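Local coordinates for protein mucin-like protocadherin (Homo sapiens, PDB 6OAE) that probably forms calcium-dependent heterophilic adhesion complexes with CDHR2 between neighbouring microvilli, this piece comprising its first two extracellular cadherin repeats, at residues A[90-93]-A[94-97]; A[127-131]-A[132-136]; A[140-144]-A[145-149]. One frame throughout, in Å; residues are numbered along the deposited sequence.

Contact 1 of 3, residues A[90-93]-A[94-97]; sequences VLDV and NDNA. With CA (calcium ion), chain C; CA (calcium ion), chain E; CA (calcium ion), chain D.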
loop_
_atom_site.group_PDB
_atom_site.type_symbol
_atom_site.label_atom_id
_atom_site.label_comp_id
_atom_site.label_asym_id
_atom_site.label_seq_id
_atom_site.Cartn_x
_atom_site.Cartn_y
_atom_site.Cartn_z
ATOM N N VAL A 90 -4.178 1.665 -13.596
ATOM C CA VAL A 90 -4.290 0.575 -12.594
ATOM C C VAL A 90 -4.752 1.189 -11.269
ATOM O O VAL A 90 -4.133 2.166 -10.822
ATOM C CB VAL A 90 -2.965 -0.181 -12.429
ATOM C CG1 VAL A 90 -3.112 -1.306 -11.418
ATOM C CG2 VAL A 90 -2.453 -0.705 -13.762
ATOM N N LEU A 91 -5.779 0.609 -10.655
ATOM C CA LEU A 91 -6.383 1.119 -9.405
ATOM C C LEU A 91 -5.795 0.340 -8.234
ATOM O O LEU A 91 -5.721 -0.913 -8.296
ATOM C CB LEU A 91 -7.903 0.968 -9.427
ATOM C CG LEU A 91 -8.629 1.650 -10.582
ATOM C CD1 LEU A 91 -10.133 1.468 -10.438
ATOM C CD2 LEU A 91 -8.261 3.125 -10.685
ATOM N N ASP A 92 -5.409 1.068 -7.199
ATOM C CA ASP A 92 -4.822 0.470 -5.980
ATOM C C ASP A 92 -5.902 -0.315 -5.234
ATOM O O ASP A 92 -7.082 0.153 -5.140
ATOM C CB ASP A 92 -4.175 1.529 -5.085
ATOM C CG ASP A 92 -3.546 0.912 -3.849
ATOM O OD1 ASP A 92 -2.916 -0.199 -3.980
ATOM O OD2 ASP A 92 -3.723 1.507 -2.754
ATOM N N VAL A 93 -5.507 -1.475 -4.738
ATOM C CA VAL A 93 -6.289 -2.365 -3.844
ATOM C C VAL A 93 -5.492 -2.462 -2.535
ATOM O O VAL A 93 -4.231 -2.380 -2.582
ATOM C CB VAL A 93 -6.508 -3.732 -4.522
ATOM C CG1 VAL A 93 -6.966 -4.818 -3.546
ATOM C CG2 VAL A 93 -7.482 -3.614 -5.699
ATOM N N ASN A 94 -6.180 -2.609 -1.410
ATOM C CA ASN A 94 -5.523 -2.874 -0.105
ATOM C C ASN A 94 -5.086 -4.341 -0.125
ATOM O O ASN A 94 -5.838 -5.201 0.383
ATOM C CB ASN A 94 -6.448 -2.496 1.068
ATOM C CG ASN A 94 -5.791 -2.743 2.408
ATOM O OD1 ASN A 94 -4.595 -3.007 2.452
ATOM N ND2 ASN A 94 -6.559 -2.670 3.489
ATOM N N ASP A 95 -3.925 -4.635 -0.719
ATOM C CA ASP A 95 -3.449 -6.023 -0.955
ATOM C C ASP A 95 -2.158 -6.321 -0.167
ATOM O O ASP A 95 -1.610 -7.437 -0.343
ATOM C CB ASP A 95 -3.291 -6.307 -2.461
ATOM C CG ASP A 95 -2.273 -5.471 -3.213
ATOM O OD1 ASP A 95 -1.966 -4.352 -2.764
ATOM O OD2 ASP A 95 -1.783 -5.946 -4.296
ATOM N N ASN A 96 -1.699 -5.389 0.676
ATOM C CA ASN A 96 -0.477 -5.519 1.506
ATOM C C ASN A 96 -0.852 -5.313 2.973
ATOM O O ASN A 96 -1.719 -4.460 3.267
ATOM C CB ASN A 96 0.615 -4.546 1.050
ATOM C CG ASN A 96 1.165 -4.922 -0.313
ATOM O OD1 ASN A 96 2.048 -5.765 -0.419
ATOM N ND2 ASN A 96 0.651 -4.306 -1.356
ATOM N N ALA A 97 -0.237 -6.093 3.863
ATOM C CA ALA A 97 -0.451 -6.001 5.325
ATOM C C ALA A 97 0.609 -5.066 5.901
ATOM O O ALA A 97 1.740 -5.006 5.403
ATOM C CB ALA A 97 -0.410 -7.371 5.961
HETATM CA CA CA C . -2.012 -2.134 -3.343
HETATM CA CA CA E . -2.492 -2.309 3.276
HETATM CA CA CA D . -0.116 -5.008 -5.418
HETATM O O HOH W 1 -0.106 -7.081 -6.644
#
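Val93 and Asp95 meet across Asn94 within the sequence Asp92-Val93-Asn94-Asp95-Asn96, the DXNDN linker motif that joins successive cadherin repeats and gathers calcium at their junction. Asn94 is the centre of an inverse gamma turn, and this tight bend brings Val93 O to 3.0 Å from Asp95 OD1. Two such acceptors would ordinarily avoid each other, but both are ligands of the middle calcium ion (chain C), whose charge probably offsets their repulsion. Asp92 reaches the same ion from farther back along the chain: its CG is anti to the backbone N (chi1 -179°), and OD1 alone makes the bond, at 2.2 Å from the calcium. Glu17, Glu63 and Asp131 complete this site.

The carboxylate of Asp95 serves two metals. With CG set between its own N and carbonyl carbon (chi1 63°), OD1 meets the middle calcium at 2.3 Å, while OD2 lies 2.2 Å from the calcium of chain D, which also carries a water. A bridging aspartate suits this place because its two oxygens can divide a negative charge between neighbouring cations; OD2 is also hydrogen-bonded to Asn18. Behind the polar groups, Val93 CG1 lies 4.1 Å from Asp95 CB, a van der Waals touch on the aspartate's stem, and the valine also packs on Glu16 of strand 12-16.

Asn94 carries its amide oxygen to the calcium of chain E, on the second-repeat side. There it is a neutral ligand among the carboxylates of Asp129, Asp131, Asp134 and Asp183. Asn96 serves the same ion through its backbone instead, with Asn94 OD1 at 2.4 Å and Asn96 O at 2.3 Å from the calcium.

Contact 2 of 3, residues A[127-131]-A[132-136]; sequences AEDRD and KDDIL. With CA (calcium ion), chain E; CA (calcium ion), chain C.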
loop_
_atom_site.group_PDB
_atom_site.type_symbol
_atom_site.label_atom_id
_atom_site.label_comp_id
_atom_site.label_asym_id
_atom_site.label_seq_id
_atom_site.Cartn_x
_atom_site.Cartn_y
_atom_site.Cartn_z
ATOM N N ALA A 127 4.902 1.029 11.888
ATOM C CA ALA A 127 4.891 -0.070 10.908
ATOM C C ALA A 127 5.030 0.531 9.508
ATOM O O ALA A 127 4.972 1.766 9.364
ATOM C CB ALA A 127 3.620 -0.866 11.064
ATOM N N GLU A 128 5.197 -0.337 8.515
ATOM C CA GLU A 128 5.242 0.047 7.084
ATOM C C GLU A 128 4.305 -0.880 6.315
ATOM O O GLU A 128 4.273 -2.092 6.630
ATOM C CB GLU A 128 6.650 -0.032 6.500
ATOM C CG GLU A 128 6.783 0.724 5.190
ATOM C CD GLU A 128 8.227 0.939 4.780
ATOM O OE1 GLU A 128 9.126 0.577 5.583
ATOM O OE2 GLU A 128 8.453 1.458 3.677
ATOM N N ASP A 129 3.570 -0.288 5.380
ATOM C CA ASP A 129 2.577 -0.973 4.520
ATOM C C ASP A 129 2.920 -0.615 3.075
ATOM O O ASP A 129 2.955 0.600 2.761
ATOM C CB ASP A 129 1.183 -0.543 4.970
ATOM C CG ASP A 129 0.061 -1.291 4.318
ATOM O OD1 ASP A 129 0.171 -1.590 3.098
ATOM O OD2 ASP A 129 -0.924 -1.561 5.017
ATOM N N ARG A 130 3.158 -1.626 2.227
ATOM C CA ARG A 130 3.548 -1.419 0.799
ATOM C C ARG A 130 2.393 -0.787 0.003
ATOM O O ARG A 130 2.648 -0.346 -1.122
ATOM C CB ARG A 130 4.083 -2.718 0.187
ATOM C CG ARG A 130 5.410 -3.179 0.785
ATOM C CD ARG A 130 5.969 -4.427 0.117
ATOM N NE ARG A 130 7.266 -4.814 0.669
ATOM C CZ ARG A 130 8.406 -4.173 0.437
ATOM N NH1 ARG A 130 9.526 -4.594 1.006
ATOM N NH2 ARG A 130 8.436 -3.113 -0.366
ATOM N N ASP A 131 1.172 -0.725 0.539
ATOM C CA ASP A 131 0.119 0.181 0.018
ATOM C C ASP A 131 0.495 1.579 0.507
ATOM O O ASP A 131 0.101 1.952 1.632
ATOM C CB ASP A 131 -1.274 -0.245 0.479
ATOM C CG ASP A 131 -1.630 -1.646 0.053
ATOM O OD1 ASP A 131 -1.424 -1.948 -1.142
ATOM O OD2 ASP A 131 -2.099 -2.430 0.904
ATOM N N LYS A 132 1.252 2.316 -0.291
ATOM C CA LYS A 132 1.863 3.609 0.123
ATOM C C LYS A 132 0.793 4.597 0.619
ATOM O O LYS A 132 1.133 5.442 1.437
ATOM C CB LYS A 132 2.606 4.249 -1.047
ATOM C CG LYS A 132 3.897 3.573 -1.478
ATOM C CD LYS A 132 4.817 4.521 -2.268
ATOM C CE LYS A 132 4.499 4.646 -3.753
ATOM N NZ LYS A 132 3.080 4.993 -4.054
ATOM N N ASP A 133 -0.442 4.507 0.120
ATOM C CA ASP A 133 -1.531 5.470 0.423
ATOM C C ASP A 133 -2.272 5.088 1.709
ATOM O O ASP A 133 -3.058 5.911 2.161
ATOM C CB ASP A 133 -2.486 5.583 -0.772
ATOM C CG ASP A 133 -1.781 6.090 -2.028
ATOM O OD1 ASP A 133 -1.287 7.226 -1.992
ATOM O OD2 ASP A 133 -1.713 5.326 -3.033
ATOM N N ASP A 134 -2.041 3.898 2.274
ATOM C CA ASP A 134 -2.780 3.411 3.471
ATOM C C ASP A 134 -2.349 4.241 4.688
ATOM O O ASP A 134 -1.132 4.342 4.928
ATOM C CB ASP A 134 -2.565 1.914 3.718
ATOM C CG ASP A 134 -3.396 1.006 2.830
ATOM O OD1 ASP A 134 -4.140 1.536 1.957
ATOM O OD2 ASP A 134 -3.324 -0.223 3.036
ATOM N N ILE A 135 -3.320 4.809 5.398
ATOM C CA ILE A 135 -3.102 5.454 6.721
ATOM C C ILE A 135 -3.140 4.344 7.747
ATOM O O ILE A 135 -4.101 3.541 7.701
ATOM C CB ILE A 135 -4.154 6.541 7.016
ATOM C CG1 ILE A 135 -4.201 7.590 5.898
ATOM C CG2 ILE A 135 -3.895 7.169 8.387
ATOM C CD1 ILE A 135 -2.849 8.168 5.564
ATOM N N LEU A 136 -2.147 4.279 8.630
ATOM C CA LEU A 136 -2.079 3.185 9.631
ATOM C C LEU A 136 -2.632 3.695 10.972
ATOM O O LEU A 136 -2.375 4.838 11.332
ATOM C CB LEU A 136 -0.634 2.684 9.730
ATOM C CG LEU A 136 -0.064 2.138 8.419
ATOM C CD1 LEU A 136 1.276 1.473 8.657
ATOM C CD2 LEU A 136 -1.032 1.178 7.739
HETATM CA CA CA E . -2.492 -2.309 3.276
HETATM CA CA CA C . -2.012 -2.134 -3.343
HETATM O O HOH W 2 1.000 2.930 4.093
#
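The carboxylates of Asp129 and Asp134 are turned 79° against each other, and Asp134 OD2 lies to one side of the Asp129 plane, out beyond its oxygens, 3.4 Å from Asp129 OD2. The calcium of chain E sits between the two oxygens of Asp129, close to their plane, and is held unequally, at 2.5 Å from OD2 and 2.8 Å from OD1. Leu136 CD2 lies on the same side of that plane as Asp134 OD2, but nearer to it, 3.9 Å from Asp129 CB. Asp131 runs beside Asp134 and points the same way, their planes 56° apart. Its OD2 joins Asp134 OD2 on this calcium, while its OD1 lies 2.3 Å from the calcium of chain C. The metal charges probably offset the repulsion among the three acids.

Asp129-Arg130-Asp131 is the DXD motif of a cadherin repeat, here contributed by the second repeat to the calcium cluster at its junction with the first. Within it, Asp129 OD1 has a second task: it accepts the Asp131 N-H at 2.9 Å, on its anti side and 20° out of plane, closing an Asx turn that, with the two metal bonds, helps to fix the rotation of the carboxylate. A type I turn follows from Asp131 to Asp134, closed by Asp134 N donating to Asp131 O. It leaves Lys132 and Asp133 at the exposed corner, where charged residues are readily solvated, and returns Asp134 to the metal.

Beyond the acids, Leu136 extends CD1 to Ala127 CB at 4.1 Å. Both side chains also rest on Val181 of strand 174-182.

Contact 3 of 3, residues A[140-144]-A[145-149]; sequences LQEMT and AGASD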
loop_
_atom_site.group_PDB
_atom_site.type_symbol
_atom_site.label_atom_id
_atom_site.label_comp_id
_atom_site.label_asym_id
_atom_site.label_seq_id
_atom_site.Cartn_x
_atom_site.Cartn_y
_atom_site.Cartn_z
ATOM N N LEU A 140 -2.850 0.625 21.573
ATOM C CA LEU A 140 -2.026 0.097 22.684
ATOM C C LEU A 140 -2.966 -0.618 23.660
ATOM O O LEU A 140 -3.969 0.029 24.111
ATOM C CB LEU A 140 -1.296 1.259 23.344
ATOM C CG LEU A 140 -0.161 0.854 24.275
ATOM C CD1 LEU A 140 1.044 0.374 23.479
ATOM C CD2 LEU A 140 0.210 2.021 25.183
ATOM N N GLN A 141 -2.698 -1.891 23.943
ATOM C CA GLN A 141 -3.512 -2.718 24.876
ATOM C C GLN A 141 -2.608 -3.219 26.003
ATOM O O GLN A 141 -1.617 -3.881 25.700
ATOM C CB GLN A 141 -4.155 -3.866 24.111
ATOM C CG GLN A 141 -5.043 -4.747 24.975
ATOM C CD GLN A 141 -5.697 -5.872 24.209
ATOM O OE1 GLN A 141 -6.068 -6.896 24.791
ATOM N NE2 GLN A 141 -5.844 -5.693 22.898
ATOM N N GLU A 142 -2.936 -2.908 27.254
ATOM C CA GLU A 142 -2.106 -3.369 28.394
ATOM C C GLU A 142 -2.132 -4.901 28.418
ATOM O O GLU A 142 -3.200 -5.495 28.171
ATOM C CB GLU A 142 -2.519 -2.757 29.731
ATOM C CG GLU A 142 -3.918 -3.084 30.180
ATOM C CD GLU A 142 -4.262 -2.431 31.502
ATOM O OE1 GLU A 142 -5.057 -3.022 32.237
ATOM O OE2 GLU A 142 -3.716 -1.340 31.796
ATOM N N MET A 143 -0.967 -5.486 28.660
ATOM C CA MET A 143 -0.751 -6.939 28.835
ATOM C C MET A 143 -0.684 -7.222 30.339
ATOM O O MET A 143 -1.237 -8.233 30.764
ATOM C CB MET A 143 0.549 -7.363 28.157
ATOM C CG MET A 143 0.483 -8.724 27.532
ATOM S SD MET A 143 2.127 -9.435 27.367
ATOM C CE MET A 143 2.425 -9.943 29.061
ATOM N N THR A 144 -0.012 -6.350 31.099
ATOM C CA THR A 144 0.076 -6.397 32.581
ATOM C C THR A 144 -0.916 -5.357 33.133
ATOM O O THR A 144 -0.983 -4.249 32.576
ATOM C CB THR A 144 1.544 -6.277 33.004
ATOM O OG1 THR A 144 2.112 -5.084 32.457
ATOM C CG2 THR A 144 2.360 -7.471 32.549
ATOM N N ALA A 145 -1.684 -5.715 34.166
ATOM C CA ALA A 145 -2.786 -4.881 34.719
ATOM C C ALA A 145 -2.219 -3.553 35.248
ATOM O O ALA A 145 -1.171 -3.566 35.931
ATOM C CB ALA A 145 -3.546 -5.633 35.794
ATOM N N GLY A 146 -2.881 -2.442 34.915
ATOM C CA GLY A 146 -2.489 -1.091 35.353
ATOM C C GLY A 146 -1.528 -0.405 34.393
ATOM O O GLY A 146 -1.330 0.779 34.564
ATOM N N ALA A 147 -0.967 -1.105 33.407
ATOM C CA ALA A 147 0.074 -0.557 32.502
ATOM C C ALA A 147 -0.438 0.699 31.778
ATOM O O ALA A 147 0.328 1.686 31.669
ATOM C CB ALA A 147 0.525 -1.614 31.531
ATOM N N SER A 148 -1.682 0.688 31.304
ATOM C CA SER A 148 -2.273 1.832 30.565
ATOM C C SER A 148 -2.467 3.054 31.480
ATOM O O SER A 148 -2.741 4.103 30.937
ATOM C CB SER A 148 -3.552 1.460 29.881
ATOM O OG SER A 148 -4.521 1.072 30.833
ATOM N N ASP A 149 -2.345 2.924 32.806
ATOM C CA ASP A 149 -2.344 4.085 33.738
ATOM C C ASP A 149 -1.099 4.955 33.477
ATOM O O ASP A 149 -1.158 6.149 33.748
ATOM C CB ASP A 149 -2.351 3.665 35.214
ATOM C CG ASP A 149 -3.507 2.771 35.658
ATOM O OD1 ASP A 149 -4.484 2.623 34.896
ATOM O OD2 ASP A 149 -3.412 2.225 36.795
HETATM O O HOH W 3 -5.035 0.299 33.649
#
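A type II turn from Thr144 to Ala147 folds the chain back at the end of strand 137-142, with Ala147 N donating to Thr144 O at 3.3 Å and Gly146 taking the positive phi (90°) that a residue without a side chain adopts easily.

Glu142 spans the bend. Its chi1 of 62° starts the chain between its own N and carbonyl carbon, and the extended remainder carries the carboxylate to the amides of Gly146, in the turn, and Ser148, just past it. Ser148 grips one oxygen twice: Ser148 N lies 2.9 Å from Glu142 OE2, nearly in line with the C-O bond, and Ser148 OG donates to Glu142 OE2 at 2.7 Å from above the carboxylate plane. Serine suits the place because its short side chain can add a hydroxyl to the backbone donor. OE1 receives a weak bond from Gly146 N. A water donates to both Glu142 OE2 and Asp149 OD1, mediating between two acids whose oxygens stand 5.1 Å apart. Replacing Glu142 with an alanine would probably leave the Ser148 amide and hydroxyl without their shared acceptor and the segment after the turn freer to move.

Ala147 CB packs 3.7 Å from Glu142 CB and also touches Phe177, a close fit that suits a small methyl. Strand 137-142 is outermost in its sheet within the chain; beside it runs strand 174-182, where Thr144 OG1 is hydrogen-bonded to Thr176 N.

Overall arrangement
Contacts 1 and 2 both belong to one calcium cluster. Contact 1, near the surface, leaves the first cadherin repeat along the linker; contact 2, partly buried, belongs to the second. Their centres lie about 10 Å apart, and both bind the calcium ions of chains C and E, with Asn96 N probably hydrogen-bonded to Asp131 OD2. Contact 3 lies at the surface of the second repeat, its centre about 34 Å from that of contact 1, although only three residues separate its segments from those of contact 2. Strand 174-182 backs contacts 2 and 3. At the junction carboxylate, amide and carbonyl oxygens face metal ions, whereas in contact 3 a carboxylate takes backbone, hydroxyl and water donors.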